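Local coordinates for E3 ubiquitin-protein ligase RNF31 (Mus musculus, PDB 5Y3T), which acts as an E3 ubiquitin ligase that transfers ubiquitin to substrates, and probably binds partner proteins such as HOIL-1 through this helical UBA region, at residues Val53-Met56 and Val57-Ala61; Glu93-Arg96 and Ala97-Lys101; Glu29-Ser32 and Ala33-Ser37. One frame throughout, in Å; residues are numbered along the deposited sequence.

Contact 1: Val53-Met56 and Val57-Ala61; sequences VLEM and VAELA
The two carboxylates, of Glu55 and Glu59, do not stack: their planes are turned 65° apart and the chains pass at a slant, with Glu55 CG 4.2 Å from Glu59 OE2. Glu59 reaches back because its CG lies between the backbone N and the carbonyl carbon (chi1 52°), which sets CG 3.4 Å from Met56 O. The charged oxygens Glu55 OE1 and Glu59 OE2 remain 4.7 Å apart; on this exposed side of the helix, water would be expected to soften their mutual repulsion. The backbone beneath is regular alpha helix within helix 42-64 of the HOIP UBA region, with i to i+4 bonds such as Leu60 N to Met56 O at 3.0 Å. On the neighbouring strip of the helix, Met56 and Leu60 project together, one turn apart, and Met56 CG touches Leu60 CD1 at 3.7 Å. These long, flexible apolar chains suit a partly exposed ridge that meets Leu87 and Val91 of helix 87-107. Val53 and Val57 are buried, with Val53 CG1 and Val57 CG2 4.4 Å apart; their compact branched side chains fit close against Trp80 and Ala76 of helix 73-82, while the small Ala58 lets Phe71 approach.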
loop_
_atom_site.group_PDB
_atom_site.type_symbol
_atom_site.label_atom_id
_atom_site.label_comp_id
_atom_site.label_asym_id
_atom_site.label_seq_id
_atom_site.Cartn_x
_atom_site.Cartn_y
_atom_site.Cartn_z
ATOM N N VAL B 53 -10.161 -12.205 -17.698
ATOM C CA VAL B 53 -10.213 -12.294 -16.235
ATOM C C VAL B 53 -10.374 -10.919 -15.593
ATOM O O VAL B 53 -11.244 -10.764 -14.762
ATOM C CB VAL B 53 -8.990 -12.999 -15.635
ATOM C CG1 VAL B 53 -9.097 -13.027 -14.115
ATOM C CG2 VAL B 53 -8.854 -14.411 -16.218
ATOM N N LEU B 54 -9.611 -9.910 -16.024
ATOM C CA LEU B 54 -9.725 -8.545 -15.432
ATOM C C LEU B 54 -11.070 -7.925 -15.709
ATOM O O LEU B 54 -11.658 -7.272 -14.832
ATOM C CB LEU B 54 -8.554 -7.632 -15.857
ATOM C CG LEU B 54 -7.162 -8.214 -15.472
ATOM C CD1 LEU B 54 -5.953 -7.410 -15.934
ATOM C CD2 LEU B 54 -7.078 -8.427 -13.972
ATOM N N GLU B 55 -11.600 -8.197 -16.905
ATOM C CA GLU B 55 -12.951 -7.790 -17.277
ATOM C C GLU B 55 -13.972 -8.354 -16.270
ATOM O O GLU B 55 -14.878 -7.634 -15.838
ATOM C CB GLU B 55 -13.199 -8.215 -18.735
ATOM C CG GLU B 55 -14.534 -7.898 -19.416
ATOM C CD GLU B 55 -14.535 -8.370 -20.891
ATOM O OE1 GLU B 55 -15.326 -9.280 -21.281
ATOM O OE2 GLU B 55 -13.699 -7.847 -21.662
ATOM N N MET B 56 -13.785 -9.611 -15.858
ATOM C CA MET B 56 -14.689 -10.299 -14.927
ATOM C C MET B 56 -14.561 -9.725 -13.529
ATOM O O MET B 56 -15.566 -9.525 -12.834
ATOM C CB MET B 56 -14.393 -11.824 -14.916
ATOM C CG MET B 56 -15.132 -12.688 -13.859
ATOM S SD MET B 56 -15.036 -14.493 -14.132
ATOM C CE MET B 56 -13.255 -14.674 -14.305
ATOM N N VAL B 57 -13.322 -9.447 -13.121
ATOM C CA VAL B 57 -13.050 -8.846 -11.796
ATOM C C VAL B 57 -13.803 -7.521 -11.615
ATOM O O VAL B 57 -14.416 -7.298 -10.552
ATOM C CB VAL B 57 -11.531 -8.712 -11.559
ATOM C CG1 VAL B 57 -11.194 -7.875 -10.323
ATOM C CG2 VAL B 57 -10.890 -10.090 -11.445
ATOM N N ALA B 58 -13.795 -6.677 -12.663
ATOM C CA ALA B 58 -14.480 -5.363 -12.651
ATOM C C ALA B 58 -15.992 -5.443 -12.609
ATOM O O ALA B 58 -16.642 -4.687 -11.860
ATOM C CB ALA B 58 -14.040 -4.486 -13.835
ATOM N N GLU B 59 -16.567 -6.326 -13.407
ATOM C CA GLU B 59 -18.039 -6.520 -13.377
ATOM C C GLU B 59 -18.501 -7.100 -12.047
ATOM O O GLU B 59 -19.463 -6.593 -11.473
ATOM C CB GLU B 59 -18.643 -7.276 -14.605
ATOM C CG GLU B 59 -18.056 -8.626 -15.010
ATOM C CD GLU B 59 -18.397 -9.018 -16.462
ATOM O OE1 GLU B 59 -19.513 -8.690 -16.942
ATOM O OE2 GLU B 59 -17.545 -9.656 -17.137
ATOM N N LEU B 60 -17.809 -8.103 -11.527
ATOM C CA LEU B 60 -18.159 -8.679 -10.199
ATOM C C LEU B 60 -17.948 -7.669 -9.089
ATOM O O LEU B 60 -18.778 -7.570 -8.181
ATOM C CB LEU B 60 -17.353 -9.950 -9.895
ATOM C CG LEU B 60 -17.473 -11.131 -10.857
ATOM C CD1 LEU B 60 -16.530 -12.244 -10.432
ATOM C CD2 LEU B 60 -18.901 -11.646 -10.979
ATOM N N ALA B 61 -16.878 -6.877 -9.169
ATOM C CA ALA B 61 -16.753 -5.757 -8.242
ATOM C C ALA B 61 -18.012 -4.833 -8.253
ATOM O O ALA B 61 -18.595 -4.527 -7.192
ATOM C CB ALA B 61 -15.501 -4.978 -8.569
#

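Contact 2: Glu93-Arg96 and Ala97-Lys101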
loop_
_atom_site.group_PDB
_atom_site.type_symbol
_atom_site.label_atom_id
_atom_site.label_comp_id
_atom_site.label_asym_id
_atom_site.label_seq_id
_atom_site.Cartn_x
_atom_site.Cartn_y
_atom_site.Cartn_z
ATOM N N GLU B 93 -10.898 -7.275 -2.653
ATOM C CA GLU B 93 -9.959 -6.145 -2.567
ATOM C C GLU B 93 -10.216 -5.058 -3.581
ATOM O O GLU B 93 -9.922 -3.901 -3.317
ATOM C CB GLU B 93 -8.473 -6.601 -2.695
ATOM C CG GLU B 93 -8.006 -7.462 -1.517
ATOM C CD GLU B 93 -8.422 -6.930 -0.122
ATOM O OE1 GLU B 93 -8.018 -5.815 0.226
ATOM O OE2 GLU B 93 -9.124 -7.621 0.643
ATOM N N CYS B 94 -10.687 -5.406 -4.783
ATOM C CA CYS B 94 -10.995 -4.370 -5.788
ATOM C C CYS B 94 -12.083 -3.391 -5.243
ATOM O O CYS B 94 -11.941 -2.152 -5.263
ATOM C CB CYS B 94 -11.397 -5.045 -7.080
ATOM S SG CYS B 94 -11.783 -3.921 -8.414
ATOM N N VAL B 95 -13.115 -4.002 -4.676
ATOM C CA VAL B 95 -14.216 -3.344 -3.968
ATOM C C VAL B 95 -13.728 -2.573 -2.754
ATOM O O VAL B 95 -14.111 -1.406 -2.552
ATOM C CB VAL B 95 -15.233 -4.416 -3.500
ATOM C CG1 VAL B 95 -16.235 -3.894 -2.457
ATOM C CG2 VAL B 95 -15.948 -5.006 -4.709
ATOM N N ARG B 96 -12.909 -3.237 -1.941
ATOM C CA ARG B 96 -12.382 -2.632 -0.719
ATOM C C ARG B 96 -11.453 -1.464 -0.976
ATOM O O ARG B 96 -11.586 -0.425 -0.356
ATOM C CB ARG B 96 -11.692 -3.694 0.139
ATOM C CG ARG B 96 -12.708 -4.638 0.784
ATOM C CD ARG B 96 -12.040 -5.904 1.247
ATOM N NE ARG B 96 -12.976 -6.801 1.874
ATOM C CZ ARG B 96 -12.663 -7.875 2.599
ATOM N NH1 ARG B 96 -11.415 -8.228 2.831
ATOM N NH2 ARG B 96 -13.635 -8.587 3.131
ATOM N N ALA B 97 -10.514 -1.627 -1.887
ATOM C CA ALA B 97 -9.656 -0.508 -2.311
ATOM C C ALA B 97 -10.456 0.725 -2.728
ATOM O O ALA B 97 -10.141 1.813 -2.282
ATOM C CB ALA B 97 -8.682 -0.900 -3.427
ATOM N N ARG B 98 -11.498 0.545 -3.535
ATOM C CA ARG B 98 -12.279 1.674 -3.997
ATOM C C ARG B 98 -13.148 2.283 -2.901
ATOM O O ARG B 98 -13.261 3.492 -2.838
ATOM C CB ARG B 98 -13.169 1.245 -5.141
ATOM C CG ARG B 98 -14.033 2.369 -5.685
ATOM C CD ARG B 98 -13.281 3.305 -6.648
ATOM N NE ARG B 98 -14.358 3.685 -7.514
ATOM C CZ ARG B 98 -14.499 3.448 -8.809
ATOM N NH1 ARG B 98 -13.530 3.003 -9.603
ATOM N NH2 ARG B 98 -15.645 3.794 -9.331
ATOM N N ARG B 99 -13.805 1.442 -2.093
ATOM C CA ARG B 99 -14.499 1.881 -0.874
ATOM C C ARG B 99 -13.627 2.725 0.042
ATOM O O ARG B 99 -14.065 3.766 0.533
ATOM C CB ARG B 99 -15.061 0.698 -0.068
ATOM C CG ARG B 99 -16.135 1.119 0.920
ATOM C CD ARG B 99 -16.594 -0.012 1.827
ATOM N NE ARG B 99 -17.396 -0.965 1.079
ATOM C CZ ARG B 99 -17.218 -2.289 1.018
ATOM N NH1 ARG B 99 -16.241 -2.928 1.683
ATOM N NH2 ARG B 99 -18.043 -2.999 0.264
ATOM N N ARG B 100 -12.401 2.281 0.267
ATOM C CA ARG B 100 -11.486 2.965 1.160
ATOM C C ARG B 100 -11.119 4.337 0.594
ATOM O O ARG B 100 -10.937 5.334 1.338
ATOM C CB ARG B 100 -10.244 2.076 1.371
ATOM C CG ARG B 100 -9.170 2.647 2.281
ATOM C CD ARG B 100 -7.985 1.721 2.509
ATOM N NE ARG B 100 -7.437 1.114 1.296
ATOM C CZ ARG B 100 -6.655 1.731 0.393
ATOM N NH1 ARG B 100 -6.319 3.033 0.502
ATOM N NH2 ARG B 100 -6.220 1.035 -0.658
ATOM N N LYS B 101 -10.989 4.396 -0.728
ATOM C CA LYS B 101 -10.583 5.632 -1.362
ATOM C C LYS B 101 -11.728 6.648 -1.406
ATOM O O LYS B 101 -11.491 7.815 -1.258
ATOM C CB LYS B 101 -9.994 5.359 -2.728
ATOM C CG LYS B 101 -8.669 4.649 -2.624
ATOM C CD LYS B 101 -8.168 4.183 -3.968
ATOM C CE LYS B 101 -7.071 3.123 -3.866
ATOM N NZ LYS B 101 -6.926 2.482 -5.197
#
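This is an i to i+4 contact along helix 87-107, in which Arg99 lies back along Val95 on a side of the helix near another protein chain. The two side chains share a direction, and Arg99 NH2 comes within 3.4 Å of Val95 CG1. Arg99 starts with CG opposite the backbone N and then bends at chi3 (-72°), which folds the guanidinium toward the valine methyl; the group sits obliquely to that methyl. Its polar ends are held elsewhere: NH2 forms a salt bridge with Asp65, and NH1 bonds the backbone of the other protein. Arg96 crosses Arg99 at a slant, with Arg96 CG 4.0 Å from Arg99 NH1 and the guanidinium planes 56° apart. In this helix of the HOIP UBA region the backbone follows the i to i+4 pattern, for instance Ala97 N to Glu93 O at 2.8 Å and Arg99 N to Val95 O at 2.9 Å. Arg96 is extended, and its NH1 makes a salt bridge of 3.2 Å to Glu93 OE2, while NH2 meets an acidic side chain of the other protein. Glu93 OE2 lies 26° out of the guanidinium plane and the N-H...O line is bent, so this bond probably restrains the arginine only in part. Arg98 turns inward instead: it pairs with Glu75, donates to Ala70 O and makes a cation-pi contact with Phe71, so a long cationic chain is satisfied although buried.

Contact 3: Glu29-Ser32 and Ala33-Ser37; sequences EVFS and ALQYS
Stacking carries the side-chain contact between Phe31 and Gln35. Their ring and amide planes are only 7° apart, with Gln35 CD 3.5 Å from Phe31 CZ. Gln35 CG adds a CH-pi contact over one face of the ring, 3.8 Å from the Phe31 centroid and offset toward the rim. The glutamine bends at chi2 (-72°), which lays its flat amide over the ring; Phe31 in turn makes an edge-to-face contact with His84 and packs on Leu13 and on the backbone of another protein chain. Apolar packing joins Val30 and Leu34, which lie alongside each other with Val30 CG1 4.1 Å from Leu34 CD1. Both face helix 2-22, where branched aliphatic chains fill the join well. Hydrogen bonding is mainly helical, as in Gln35 N to Phe31 O at 2.9 Å and Tyr36 N to Ser32 O at 3.1 Å. At the end of helix 27-37, Ala33 O receives two donors from one residue, Ser37 N at 3.0 Å and Ser37 OG at 2.8 Å, which approach from opposite faces of the carbonyl plane. Ser37 OG also binds Thr39 N. Buried Ser32 satisfies its own hydroxyl at Glu28 O, and Glu29 is held by Arg77 and Ser26. In the paired UBA fold this short helix also packs on helix 42-64, through Ala33 and Tyr36 at Trp45, and on helix 73-82, through Ser32 at Trp80 and Leu81. The chemistry implies a helix set among three neighbours, with exposed Gln35 over one face of buried Phe31 and Ser37 bonding backbone groups where the helix stops.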
loop_
_atom_site.group_PDB
_atom_site.type_symbol
_atom_site.label_atom_id
_atom_site.label_comp_id
_atom_site.label_asym_id
_atom_site.label_seq_id
_atom_site.Cartn_x
_atom_site.Cartn_y
_atom_site.Cartn_z
ATOM N N GLU B 29 2.561 -11.128 -11.913
ATOM C CA GLU B 29 1.862 -11.603 -13.143
ATOM C C GLU B 29 2.104 -13.063 -13.481
ATOM O O GLU B 29 1.162 -13.822 -13.747
ATOM C CB GLU B 29 2.237 -10.762 -14.359
ATOM C CG GLU B 29 1.397 -9.486 -14.449
ATOM C CD GLU B 29 1.938 -8.381 -15.358
ATOM O OE1 GLU B 29 3.112 -8.363 -15.805
ATOM O OE2 GLU B 29 1.144 -7.456 -15.584
ATOM N N VAL B 30 3.361 -13.466 -13.465
ATOM C CA VAL B 30 3.688 -14.837 -13.790
ATOM C C VAL B 30 3.039 -15.729 -12.750
ATOM O O VAL B 30 2.336 -16.641 -13.110
ATOM C CB VAL B 30 5.216 -15.090 -13.873
ATOM C CG1 VAL B 30 5.557 -16.583 -13.963
ATOM C CG2 VAL B 30 5.772 -14.392 -15.087
ATOM N N PHE B 31 3.245 -15.439 -11.467
ATOM C CA PHE B 31 2.742 -16.321 -10.423
ATOM C C PHE B 31 1.192 -16.358 -10.360
ATOM O O PHE B 31 0.615 -17.411 -10.133
ATOM C CB PHE B 31 3.326 -15.911 -9.084
ATOM C CG PHE B 31 2.945 -16.815 -7.963
ATOM C CD1 PHE B 31 3.490 -18.111 -7.878
ATOM C CD2 PHE B 31 2.067 -16.378 -6.963
ATOM C CE1 PHE B 31 3.165 -18.962 -6.826
ATOM C CE2 PHE B 31 1.736 -17.228 -5.897
ATOM C CZ PHE B 31 2.292 -18.521 -5.825
ATOM N N SER B 32 0.558 -15.204 -10.553
ATOM C CA SER B 32 -0.895 -15.080 -10.585
ATOM C C SER B 32 -1.506 -15.931 -11.680
ATOM O O SER B 32 -2.538 -16.601 -11.452
ATOM C CB SER B 32 -1.317 -13.620 -10.782
ATOM O OG SER B 32 -0.953 -12.842 -9.638
ATOM N N ALA B 33 -0.833 -15.936 -12.838
ATOM C CA ALA B 33 -1.193 -16.799 -13.941
ATOM C C ALA B 33 -1.088 -18.277 -13.593
ATOM O O ALA B 33 -2.042 -19.032 -13.840
ATOM C CB ALA B 33 -0.349 -16.491 -15.127
ATOM N N LEU B 34 0.056 -18.668 -13.021
ATOM C CA LEU B 34 0.313 -20.035 -12.568
ATOM C C LEU B 34 -0.760 -20.505 -11.590
ATOM O O LEU B 34 -1.323 -21.576 -11.762
ATOM C CB LEU B 34 1.699 -20.172 -11.931
ATOM C CG LEU B 34 2.941 -19.994 -12.857
ATOM C CD1 LEU B 34 4.291 -20.055 -12.129
ATOM C CD2 LEU B 34 2.921 -21.025 -13.965
ATOM N N GLN B 35 -1.063 -19.697 -10.589
ATOM C CA GLN B 35 -2.060 -20.075 -9.564
ATOM C C GLN B 35 -3.481 -20.226 -10.108
ATOM O O GLN B 35 -4.159 -21.176 -9.740
ATOM C CB GLN B 35 -2.140 -19.012 -8.480
ATOM C CG GLN B 35 -0.879 -18.860 -7.690
ATOM C CD GLN B 35 -0.709 -20.030 -6.801
ATOM O OE1 GLN B 35 -0.018 -20.965 -7.149
ATOM N NE2 GLN B 35 -1.359 -20.000 -5.651
ATOM N N TYR B 36 -3.923 -19.273 -10.932
ATOM C CA TYR B 36 -5.258 -19.303 -11.530
ATOM C C TYR B 36 -5.504 -20.448 -12.545
ATOM O O TYR B 36 -6.526 -21.122 -12.492
ATOM C CB TYR B 36 -5.557 -17.972 -12.209
ATOM C CG TYR B 36 -7.018 -17.764 -12.547
ATOM C CD1 TYR B 36 -7.959 -17.499 -11.542
ATOM C CD2 TYR B 36 -7.472 -17.823 -13.861
ATOM C CE1 TYR B 36 -9.310 -17.314 -11.838
ATOM C CE2 TYR B 36 -8.817 -17.645 -14.171
ATOM C CZ TYR B 36 -9.732 -17.383 -13.160
ATOM O OH TYR B 36 -11.056 -17.206 -13.461
ATOM N N SER B 37 -4.565 -20.663 -13.453
ATOM C CA SER B 37 -4.771 -21.530 -14.598
ATOM C C SER B 37 -4.006 -22.832 -14.593
ATOM O O SER B 37 -4.332 -23.732 -15.354
ATOM C CB SER B 37 -4.385 -20.771 -15.831
ATOM O OG SER B 37 -2.994 -20.662 -15.855
#

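In the fold
Along the chain the order is contact 3 on helix 27-37, contact 1 on helix 42-64 and contact 2 on helix 87-107, all within one HOIP UBA domain pair range. Contacts 1 and 3 have centres about 16 Å apart and touch: Met56 CE reaches Tyr36 OH at 3.5 Å. Contacts 1 and 2, with centres about 14 Å apart, meet where Ala61 CB packs on Cys94 SG at 3.9 Å. Contacts 2 and 3 stay about 12 Å apart at their nearest atoms, so helix 42-64 bridges them. The all-helical chain is elongated, and helix 87-107 and, through Phe31, helix 27-37 also meet other protein chains.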